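Local coordinates for protein endonuclease and methylase LlaGI (PDB 5FFJ) that probably recognises and methylates specific DNA sequences as a Type ISP restriction-modification enzyme that also carries a helicase-like ATPase, at residues Q1302-V1307 / N1324-I1329; S1070-I1075 / D1366-F1371; S1139-A1144 / K1151-R1156. All coordinates share one frame; numbering follows the deposited sequence.

Contact 1: Q1302-V1307 / N1324-I1329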
loop_
_atom_site.group_PDB
_atom_site.type_symbol
_atom_site.label_atom_id
_atom_site.label_comp_id
_atom_site.label_asym_id
_atom_site.label_seq_id
_atom_site.Cartn_x
_atom_site.Cartn_y
_atom_site.Cartn_z
ATOM N N GLN A 1302 2.809 34.061 -29.280
ATOM C CA GLN A 1302 3.377 35.123 -28.457
ATOM C C GLN A 1302 4.636 34.601 -27.764
ATOM O O GLN A 1302 4.825 33.389 -27.651
ATOM C CB GLN A 1302 2.351 35.622 -27.433
ATOM C CG GLN A 1302 1.923 34.592 -26.395
ATOM C CD GLN A 1302 1.184 35.215 -25.223
ATOM O OE1 GLN A 1302 1.193 36.433 -25.038
ATOM N NE2 GLN A 1302 0.536 34.377 -24.423
ATOM N N PRO A 1303 5.508 35.512 -27.303
ATOM C CA PRO A 1303 6.782 35.071 -26.728
ATOM C C PRO A 1303 6.653 34.557 -25.292
ATOM O O PRO A 1303 7.232 35.132 -24.366
ATOM C CB PRO A 1303 7.637 36.338 -26.798
ATOM C CG PRO A 1303 6.659 37.444 -26.645
ATOM C CD PRO A 1303 5.405 36.982 -27.341
ATOM N N ASP A 1304 5.885 33.485 -25.119
ATOM C CA ASP A 1304 5.840 32.755 -23.858
ATOM C C ASP A 1304 6.680 31.494 -23.995
ATOM O O ASP A 1304 6.260 30.528 -24.632
ATOM C CB ASP A 1304 4.403 32.401 -23.471
ATOM C CG ASP A 1304 4.319 31.662 -22.147
ATOM O OD1 ASP A 1304 5.285 31.734 -21.357
ATOM O OD2 ASP A 1304 3.283 31.012 -21.896
ATOM N N TYR A 1305 7.870 31.512 -23.400
ATOM C CA TYR A 1305 8.820 30.412 -23.542
ATOM C C TYR A 1305 8.848 29.520 -22.307
ATOM O O TYR A 1305 9.721 28.664 -22.171
ATOM C CB TYR A 1305 10.220 30.956 -23.817
ATOM C CG TYR A 1305 10.272 31.955 -24.946
ATOM C CD1 TYR A 1305 10.296 31.536 -26.268
ATOM C CD2 TYR A 1305 10.299 33.319 -24.689
ATOM C CE1 TYR A 1305 10.344 32.446 -27.305
ATOM C CE2 TYR A 1305 10.348 34.236 -25.718
ATOM C CZ TYR A 1305 10.370 33.796 -27.023
ATOM O OH TYR A 1305 10.419 34.708 -28.051
ATOM N N ARG A 1306 7.893 29.727 -21.405
ATOM C CA ARG A 1306 7.800 28.900 -20.208
ATOM C C ARG A 1306 7.166 27.559 -20.533
ATOM O O ARG A 1306 6.274 27.471 -21.381
ATOM C CB ARG A 1306 6.995 29.603 -19.117
ATOM C CG ARG A 1306 7.768 30.690 -18.383
ATOM C CD ARG A 1306 7.320 30.847 -16.934
ATOM N NE ARG A 1306 8.471 30.969 -16.037
ATOM C CZ ARG A 1306 8.711 30.199 -14.976
ATOM N NH1 ARG A 1306 9.798 30.415 -14.249
ATOM N NH2 ARG A 1306 7.881 29.219 -14.626
ATOM N N VAL A 1307 7.636 26.521 -19.849
ATOM C CA VAL A 1307 7.143 25.170 -20.054
ATOM C C VAL A 1307 6.320 24.715 -18.854
ATOM O O VAL A 1307 6.642 25.035 -17.708
ATOM C CB VAL A 1307 8.305 24.181 -20.292
ATOM C CG1 VAL A 1307 9.215 24.099 -19.065
ATOM C CG2 VAL A 1307 7.770 22.809 -20.650
ATOM N N ASN A 1324 4.190 24.626 -25.644
ATOM C CA ASN A 1324 3.190 25.156 -24.733
ATOM C C ASN A 1324 1.998 25.655 -25.537
ATOM O O ASN A 1324 1.918 25.422 -26.742
ATOM C CB ASN A 1324 3.776 26.275 -23.867
ATOM C CG ASN A 1324 4.398 27.389 -24.686
ATOM O OD1 ASN A 1324 4.343 27.382 -25.916
ATOM N ND2 ASN A 1324 4.991 28.360 -24.002
ATOM N N GLU A 1325 1.078 26.351 -24.880
ATOM C CA GLU A 1325 -0.119 26.831 -25.557
ATOM C C GLU A 1325 0.180 28.010 -26.484
ATOM O O GLU A 1325 -0.728 28.565 -27.105
ATOM C CB GLU A 1325 -1.183 27.217 -24.529
ATOM C CG GLU A 1325 -1.712 26.031 -23.739
ATOM C CD GLU A 1325 -2.707 26.436 -22.670
ATOM O OE1 GLU A 1325 -2.869 27.653 -22.437
ATOM O OE2 GLU A 1325 -3.329 25.537 -22.064
ATOM N N SER A 1326 1.455 28.381 -26.580
ATOM C CA SER A 1326 1.895 29.425 -27.501
ATOM C C SER A 1326 2.726 28.842 -28.642
ATOM O O SER A 1326 2.468 29.119 -29.815
ATOM C CB SER A 1326 2.709 30.489 -26.760
ATOM O OG SER A 1326 1.925 31.130 -25.771
ATOM N N ILE A 1327 3.720 28.032 -28.287
ATOM C CA ILE A 1327 4.679 27.508 -29.257
ATOM C C ILE A 1327 4.405 26.045 -29.608
ATOM O O ILE A 1327 4.050 25.245 -28.741
ATOM C CB ILE A 1327 6.128 27.626 -28.730
ATOM C CG1 ILE A 1327 6.401 29.050 -28.231
ATOM C CG2 ILE A 1327 7.128 27.233 -29.822
ATOM C CD1 ILE A 1327 7.732 29.218 -27.533
ATOM N N THR A 1328 4.571 25.713 -30.886
ATOM C CA THR A 1328 4.479 24.333 -31.359
ATOM C C THR A 1328 5.572 24.063 -32.392
ATOM O O THR A 1328 6.030 24.979 -33.080
ATOM C CB THR A 1328 3.104 24.020 -31.989
ATOM O OG1 THR A 1328 3.005 24.649 -33.273
ATOM C CG2 THR A 1328 1.971 24.504 -31.095
ATOM N N ILE A 1329 5.979 22.802 -32.495
ATOM C CA ILE A 1329 7.025 22.387 -33.421
ATOM C C ILE A 1329 6.457 21.353 -34.384
ATOM O O ILE A 1329 5.886 20.357 -33.950
ATOM C CB ILE A 1329 8.240 21.792 -32.676
ATOM C CG1 ILE A 1329 8.767 22.777 -31.630
ATOM C CG2 ILE A 1329 9.346 21.432 -33.653
ATOM C CD1 ILE A 1329 8.102 22.658 -30.276
#

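Contact 2: S1070-I1075 / D1366-F1371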
loop_
_atom_site.group_PDB
_atom_site.type_symbol
_atom_site.label_atom_id
_atom_site.label_comp_id
_atom_site.label_asym_id
_atom_site.label_seq_id
_atom_site.Cartn_x
_atom_site.Cartn_y
_atom_site.Cartn_z
ATOM N N SER A 1070 19.222 17.676 -5.299
ATOM C CA SER A 1070 19.357 18.005 -6.721
ATOM C C SER A 1070 18.157 18.803 -7.231
ATOM O O SER A 1070 17.031 18.613 -6.767
ATOM C CB SER A 1070 19.515 16.732 -7.556
ATOM O OG SER A 1070 18.268 16.306 -8.074
ATOM N N ASN A 1071 18.404 19.678 -8.202
ATOM C CA ASN A 1071 17.369 20.564 -8.730
ATOM C C ASN A 1071 17.859 21.327 -9.962
ATOM O O ASN A 1071 19.061 21.497 -10.164
ATOM C CB ASN A 1071 16.917 21.547 -7.640
ATOM C CG ASN A 1071 15.735 22.412 -8.063
ATOM O OD1 ASN A 1071 15.615 22.811 -9.220
ATOM N ND2 ASN A 1071 14.862 22.717 -7.109
ATOM N N PHE A 1072 16.913 21.778 -10.783
ATOM C CA PHE A 1072 17.216 22.608 -11.946
ATOM C C PHE A 1072 17.749 23.988 -11.551
ATOM O O PHE A 1072 18.644 24.524 -12.204
ATOM C CB PHE A 1072 15.967 22.780 -12.815
ATOM C CG PHE A 1072 15.715 21.636 -13.757
ATOM C CD1 PHE A 1072 16.614 21.345 -14.769
ATOM C CD2 PHE A 1072 14.562 20.873 -13.657
ATOM C CE1 PHE A 1072 16.382 20.302 -15.645
ATOM C CE2 PHE A 1072 14.325 19.830 -14.533
ATOM C CZ PHE A 1072 15.236 19.545 -15.528
ATOM N N SER A 1073 17.192 24.561 -10.486
ATOM C CA SER A 1073 17.610 25.879 -10.015
ATOM C C SER A 1073 18.714 25.753 -8.975
ATOM O O SER A 1073 18.522 25.130 -7.931
ATOM C CB SER A 1073 16.422 26.649 -9.425
ATOM O OG SER A 1073 16.848 27.858 -8.818
ATOM N N LYS A 1074 19.870 26.339 -9.277
ATOM C CA LYS A 1074 20.991 26.387 -8.340
ATOM C C LYS A 1074 20.575 27.018 -7.014
ATOM O O LYS A 1074 20.960 26.548 -5.944
ATOM C CB LYS A 1074 22.162 27.168 -8.947
ATOM C CG LYS A 1074 23.349 27.347 -8.008
ATOM C CD LYS A 1074 24.537 27.976 -8.724
ATOM C CE LYS A 1074 25.750 28.110 -7.807
ATOM N NZ LYS A 1074 26.930 28.676 -8.520
ATOM N N ILE A 1075 19.785 28.083 -7.092
ATOM C CA ILE A 1075 19.310 28.772 -5.900
ATOM C C ILE A 1075 18.436 27.855 -5.043
ATOM O O ILE A 1075 18.572 27.832 -3.820
ATOM C CB ILE A 1075 18.525 30.048 -6.273
ATOM C CG1 ILE A 1075 19.466 31.054 -6.945
ATOM C CG2 ILE A 1075 17.872 30.667 -5.035
ATOM C CD1 ILE A 1075 18.804 32.339 -7.404
ATOM N N ASP A 1366 10.210 21.490 -8.658
ATOM C CA ASP A 1366 11.352 21.489 -9.566
ATOM C C ASP A 1366 10.932 22.036 -10.928
ATOM O O ASP A 1366 10.236 21.363 -11.691
ATOM C CB ASP A 1366 11.923 20.078 -9.706
ATOM C CG ASP A 1366 13.281 20.060 -10.384
ATOM O OD1 ASP A 1366 13.864 21.144 -10.598
ATOM O OD2 ASP A 1366 13.775 18.953 -10.691
ATOM N N ASP A 1367 11.367 23.259 -11.219
ATOM C CA ASP A 1367 10.947 23.985 -12.412
ATOM C C ASP A 1367 12.118 24.191 -13.379
ATOM O O ASP A 1367 13.048 24.932 -13.064
ATOM C CB ASP A 1367 10.352 25.334 -12.007
ATOM C CG ASP A 1367 9.965 26.179 -13.197
ATOM O OD1 ASP A 1367 10.848 26.867 -13.743
ATOM O OD2 ASP A 1367 8.778 26.157 -13.585
ATOM N N PRO A 1368 12.075 23.548 -14.562
ATOM C CA PRO A 1368 13.223 23.610 -15.481
ATOM C C PRO A 1368 13.500 24.998 -16.075
ATOM O O PRO A 1368 14.600 25.224 -16.582
ATOM C CB PRO A 1368 12.838 22.619 -16.588
ATOM C CG PRO A 1368 11.359 22.563 -16.550
ATOM C CD PRO A 1368 10.981 22.725 -15.112
ATOM N N ASN A 1369 12.534 25.912 -16.013
ATOM C CA ASN A 1369 12.724 27.254 -16.566
ATOM C C ASN A 1369 13.728 28.077 -15.751
ATOM O O ASN A 1369 14.265 29.072 -16.240
ATOM C CB ASN A 1369 11.390 28.013 -16.647
ATOM C CG ASN A 1369 10.374 27.331 -17.544
ATOM O OD1 ASN A 1369 9.430 26.698 -17.068
ATOM N ND2 ASN A 1369 10.551 27.475 -18.852
ATOM N N GLU A 1370 13.980 27.654 -14.513
ATOM C CA GLU A 1370 14.867 28.379 -13.602
ATOM C C GLU A 1370 16.325 27.951 -13.756
ATOM O O GLU A 1370 17.199 28.439 -13.036
ATOM C CB GLU A 1370 14.429 28.168 -12.147
ATOM C CG GLU A 1370 13.043 28.709 -11.832
ATOM C CD GLU A 1370 12.634 28.498 -10.382
ATOM O OE1 GLU A 1370 13.424 27.912 -9.611
ATOM O OE2 GLU A 1370 11.515 28.920 -10.013
ATOM N N PHE A 1371 16.592 27.047 -14.694
ATOM C CA PHE A 1371 17.933 26.486 -14.835
ATOM C C PHE A 1371 18.919 27.406 -15.571
ATOM O O PHE A 1371 20.067 27.554 -15.144
ATOM C CB PHE A 1371 17.882 25.136 -15.565
ATOM C CG PHE A 1371 19.240 24.626 -15.971
ATOM C CD1 PHE A 1371 20.111 24.093 -15.034
ATOM C CD2 PHE A 1371 19.655 24.700 -17.289
ATOM C CE1 PHE A 1371 21.362 23.638 -15.407
ATOM C CE2 PHE A 1371 20.905 24.246 -17.665
ATOM C CZ PHE A 1371 21.758 23.715 -16.723
#

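Contact 3: S1139-A1144 / K1151-R1156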
loop_
_atom_site.group_PDB
_atom_site.type_symbol
_atom_site.label_atom_id
_atom_site.label_comp_id
_atom_site.label_asym_id
_atom_site.label_seq_id
_atom_site.Cartn_x
_atom_site.Cartn_y
_atom_site.Cartn_z
ATOM N N SER A 1139 29.838 26.053 -1.840
ATOM C CA SER A 1139 30.818 25.704 -2.862
ATOM C C SER A 1139 30.617 24.283 -3.387
ATOM O O SER A 1139 31.154 23.921 -4.435
ATOM C CB SER A 1139 32.235 25.848 -2.305
ATOM O OG SER A 1139 32.438 24.977 -1.206
ATOM N N ASP A 1140 29.844 23.483 -2.658
ATOM C CA ASP A 1140 29.622 22.091 -3.031
ATOM C C ASP A 1140 28.519 21.936 -4.077
ATOM O O ASP A 1140 28.361 20.865 -4.664
ATOM C CB ASP A 1140 29.283 21.258 -1.791
ATOM C CG ASP A 1140 30.506 20.935 -0.956
ATOM O OD1 ASP A 1140 31.548 21.597 -1.140
ATOM O OD2 ASP A 1140 30.421 20.018 -0.112
ATOM N N ILE A 1141 27.753 22.998 -4.310
ATOM C CA ILE A 1141 26.720 22.965 -5.339
ATOM C C ILE A 1141 27.357 23.053 -6.723
ATOM O O ILE A 1141 28.034 24.030 -7.041
ATOM C CB ILE A 1141 25.705 24.103 -5.161
ATOM C CG1 ILE A 1141 25.035 23.986 -3.790
ATOM C CG2 ILE A 1141 24.662 24.064 -6.280
ATOM C CD1 ILE A 1141 24.041 25.082 -3.476
ATOM N N MET A 1142 27.130 22.025 -7.539
ATOM C CA MET A 1142 27.766 21.920 -8.850
ATOM C C MET A 1142 26.815 21.365 -9.899
ATOM O O MET A 1142 25.696 20.956 -9.587
ATOM C CB MET A 1142 29.010 21.038 -8.761
ATOM C CG MET A 1142 28.775 19.687 -8.109
ATOM S SD MET A 1142 30.319 18.784 -7.872
ATOM C CE MET A 1142 30.753 18.394 -9.562
ATOM N N LEU A 1143 27.273 21.361 -11.146
ATOM C CA LEU A 1143 26.494 20.833 -12.256
ATOM C C LEU A 1143 26.757 19.348 -12.439
ATOM O O LEU A 1143 27.873 18.873 -12.225
ATOM C CB LEU A 1143 26.823 21.584 -13.546
ATOM C CG LEU A 1143 26.207 22.974 -13.674
ATOM C CD1 LEU A 1143 26.941 23.770 -14.732
ATOM C CD2 LEU A 1143 24.729 22.866 -14.012
ATOM N N ALA A 1144 25.722 18.621 -12.842
ATOM C CA ALA A 1144 25.837 17.188 -13.064
ATOM C C ALA A 1144 24.794 16.705 -14.065
ATOM O O ALA A 1144 23.719 17.293 -14.183
ATOM C CB ALA A 1144 25.690 16.442 -11.747
ATOM N N LYS A 1151 20.967 18.103 -17.580
ATOM C CA LYS A 1151 21.907 18.424 -16.516
ATOM C C LYS A 1151 21.261 19.364 -15.498
ATOM O O LYS A 1151 20.788 20.451 -15.836
ATOM C CB LYS A 1151 23.199 19.027 -17.089
ATOM C CG LYS A 1151 23.087 20.410 -17.715
ATOM C CD LYS A 1151 24.413 20.792 -18.364
ATOM C CE LYS A 1151 24.382 22.181 -18.976
ATOM N NZ LYS A 1151 25.488 22.365 -19.954
ATOM N N LYS A 1152 21.221 18.897 -14.253
ATOM C CA LYS A 1152 20.683 19.647 -13.128
ATOM C C LYS A 1152 21.817 20.111 -12.232
ATOM O O LYS A 1152 22.970 19.720 -12.420
ATOM C CB LYS A 1152 19.716 18.786 -12.313
ATOM C CG LYS A 1152 18.375 18.515 -12.968
ATOM C CD LYS A 1152 17.500 17.661 -12.057
ATOM C CE LYS A 1152 16.039 17.699 -12.466
ATOM N NZ LYS A 1152 15.203 16.912 -11.518
ATOM N N TYR A 1153 21.481 20.938 -11.251
ATOM C CA TYR A 1153 22.428 21.315 -10.213
ATOM C C TYR A 1153 22.369 20.314 -9.070
ATOM O O TYR A 1153 21.293 19.837 -8.706
ATOM C CB TYR A 1153 22.138 22.723 -9.702
ATOM C CG TYR A 1153 22.601 23.810 -10.640
ATOM C CD1 TYR A 1153 23.908 24.278 -10.594
ATOM C CD2 TYR A 1153 21.739 24.366 -11.575
ATOM C CE1 TYR A 1153 24.342 25.269 -11.451
ATOM C CE2 TYR A 1153 22.165 25.360 -12.438
ATOM C CZ TYR A 1153 23.467 25.807 -12.370
ATOM O OH TYR A 1153 23.899 26.796 -13.223
ATOM N N LEU A 1154 23.535 20.002 -8.514
ATOM C CA LEU A 1154 23.658 18.986 -7.477
ATOM C C LEU A 1154 24.480 19.506 -6.308
ATOM O O LEU A 1154 25.546 20.097 -6.497
ATOM C CB LEU A 1154 24.301 17.717 -8.050
ATOM C CG LEU A 1154 25.016 16.767 -7.080
ATOM C CD1 LEU A 1154 24.027 16.102 -6.143
ATOM C CD2 LEU A 1154 25.817 15.726 -7.841
ATOM N N TYR A 1155 23.973 19.286 -5.102
ATOM C CA TYR A 1155 24.749 19.523 -3.896
ATOM C C TYR A 1155 25.555 18.264 -3.587
ATOM O O TYR A 1155 25.090 17.378 -2.866
ATOM C CB TYR A 1155 23.836 19.904 -2.725
ATOM C CG TYR A 1155 24.568 20.190 -1.428
ATOM C CD1 TYR A 1155 25.424 21.279 -1.311
ATOM C CD2 TYR A 1155 24.391 19.376 -0.315
ATOM C CE1 TYR A 1155 26.091 21.541 -0.123
ATOM C CE2 TYR A 1155 25.053 19.634 0.874
ATOM C CZ TYR A 1155 25.900 20.717 0.965
ATOM O OH TYR A 1155 26.558 20.974 2.146
ATOM N N ARG A 1156 26.756 18.183 -4.155
ATOM C CA ARG A 1156 27.624 17.030 -3.941
ATOM C C ARG A 1156 28.375 17.174 -2.626
ATOM O O ARG A 1156 29.296 17.982 -2.498
ATOM C CB ARG A 1156 28.616 16.849 -5.089
ATOM C CG ARG A 1156 29.347 15.514 -5.010
ATOM C CD ARG A 1156 30.577 15.497 -5.873
ATOM N NE ARG A 1156 31.543 16.500 -5.451
ATOM C CZ ARG A 1156 32.794 16.558 -5.889
ATOM N NH1 ARG A 1156 33.238 15.656 -6.755
ATOM N NH2 ARG A 1156 33.603 17.512 -5.455
#

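Contact 1: Q1302-V1307 / N1324-I1329
Asn1324 uses both ends of its side-chain amide, ND2 across the contact and OD1 within its own turn. ND2 donates to two main-chain carbonyls of 1302-1307: Asp1304 O at 2.6 Å, with an N-H...O angle of 156°, and Arg1306 O at 3.1 Å. The first acceptor lies in the plane of the amide but is met from above its own carbonyl plane; the second is tilted out of the amide plane, yet receives the donor within its carbonyl plane. At the other end, Asn1324 OD1 accepts from Ile1327 N at 2.5 Å, nearly along the C=O axis, and weakly from Ser1326 N. This closes an Asx motif at the start of strand 1327-1330.

The facing loop has its own internal bonds. Asp1304 N reaches Gln1302 O at 2.7 Å across an inverse gamma turn centred on Pro1303. Asp1304 OD1 takes the N-H of Arg1306 at 3.3 Å in an Asx turn, approached from above the carboxylate plane. Tyr1305 O is engaged by Tyr1323 OH.

Apolar touching is slight: Ile1327 CD1 lies obliquely against Tyr1305 CD1 at 3.7 Å. Separately, the hydroxyl oxygen of Ser1326 rests in van der Waals contact on Gln1302 CG (3.5 Å) and Asp1304 CB. Ile1327 also packs on Leu1379 of helix 1377-1398.

Both bonds across the contact run from a neutral amide to main-chain oxygens and need no charge; the Asp1304 carboxylate, its OD2 3.8 Å from Asn1324 ND2, probably acts indirectly, by holding the turn that presents those oxygens.

Contact 2: S1070-I1075 / D1366-F1371
Phe1072 directs its CB toward segment 1366-1371, and its ring meets a different neighbour on each of three approaches. Pro1368 covers one face, its CB 3.9 Å from the ring centroid and 15° off the normal, a CH-pi contact displaced toward the rim. Asp1366 OD1 sits at the edge near the ring plane, 3.1 Å from Phe1072 CD2, with the carboxylate turned 37° against the ring. The Phe1371 side chain crosses that of Phe1072 at about a right angle, its CB 4.1 Å from Phe1072 CD1, and in return its own ring presents CD1, in plane, to Phe1072 O at 3.2 Å.

Asp1366 also grips the backbone: Phe1072 N donates at 3.1 Å, almost straight (169°), to OD1, which accepts with its syn lone pair. The other oxygen, OD2, is salt-bridged to Lys1152, which would probably keep the carboxylate charged. The Asn1071 and Asp1366 side chains run antiparallel, their OD1 atoms 2.8 Å apart but, as two acceptors, not hydrogen-bonded; Asn1071 OD1 is instead used by Ser1073 N (2.7 Å), forming an Asx turn. An alanine in place of Phe1072 would remove the face under Pro1368 and the edge beside Asp1366, and would probably loosen the hold of the 1366-1371 loop on this junction.

Ser1073, with OG anti to its backbone N, has its CB beside Glu1370 OE1 at 3.3 Å and bonds weakly through OG to Asn1076 N. The arrangement is that of a strand-to-helix junction, an Asx turn leading into an N-capped helix, here joining strand 1070-1071 to helix 1074-1096 within the Type ISP specificity domain.

Contact 3: S1139-A1144 / K1151-R1156
Leu1143 and Tyr1153 share nearly the same first torsion, with CG anti to the carbonyl carbon in both (chi1 -76° for Leu1143); since they are also cross-strand partners, a non-hydrogen-bonded antiparallel pair on one face of the sheet, their side chains run alongside each other in the same direction. Leu1143 CD2 is thereby carried over the centre of the Tyr1153 ring, 3.6 Å from its centroid, as a CH-pi contact. In Met1142, CG lies between the backbone N and the carbonyl carbon (chi1 52°), and the chain bends at chi3. Its SD then lies over one face of the Arg1156 guanidinium, 3.5 Å from NE and toward the rim. Arg1156 leaves the backbone with CG anti to N, bends at chi3 as well, and also forms a cation-pi pair with Tyr1168.

The main chains supply the regular part. Met1142 and Leu1154 are a hydrogen-bonded antiparallel pair, with Met1142 N to Leu1154 O at 2.7 Å and Leu1154 N to Met1142 O at 2.6 Å, the latter nearly along the C=O axis. Ala1144 N reaches Lys1152 O at 3.0 Å, whereas the return bond is weak. Beyond the paired strands, Arg1156 N still donates to Asp1140 O at 3.2 Å.

Residues alternate between the two faces. Ile1141 and Tyr1155, a non-hydrogen-bonded pair, cross at about a right angle, with Ile1141 CG1 3.7 Å from CD1 at the Tyr1155 ring edge; on this side helix 1074-1096 packs. Met1142, Ala1144 and Leu1154 share the other face, where Leu1200 rests on all three and Ala1144 CB lies 4.0 Å from Leu1154 CD2.

With 143° between the strand directions, this is a twisted antiparallel beta hairpin of strands 1141-1147 and 1150-1155, forming the middle of a mixed four-stranded sheet in the specificity domain.

In the fold
All three contacts lie in the Type ISP specificity domain. Contacts 2 and 3 are closest, their centres about 11 Å apart: strand 1070-1071 adds to the edge of the hairpin, Asn1071 O lies 2.7 Å from Tyr1153 N, and Asp1366 OD2 to Lys1152 NZ (2.6 Å) ties the two. Contact 1 stands about 19 Å from contact 2, centre to centre, joined to it by a long, weak ion pair between Arg1306 and Asp1367; it does not touch contact 3. The nearest atoms of contacts 3 and 2 lie near the bound DNA, at about 6 Å and 7 Å, and those of contact 1 farther off, at about 11 Å; no role in sequence reading follows from this.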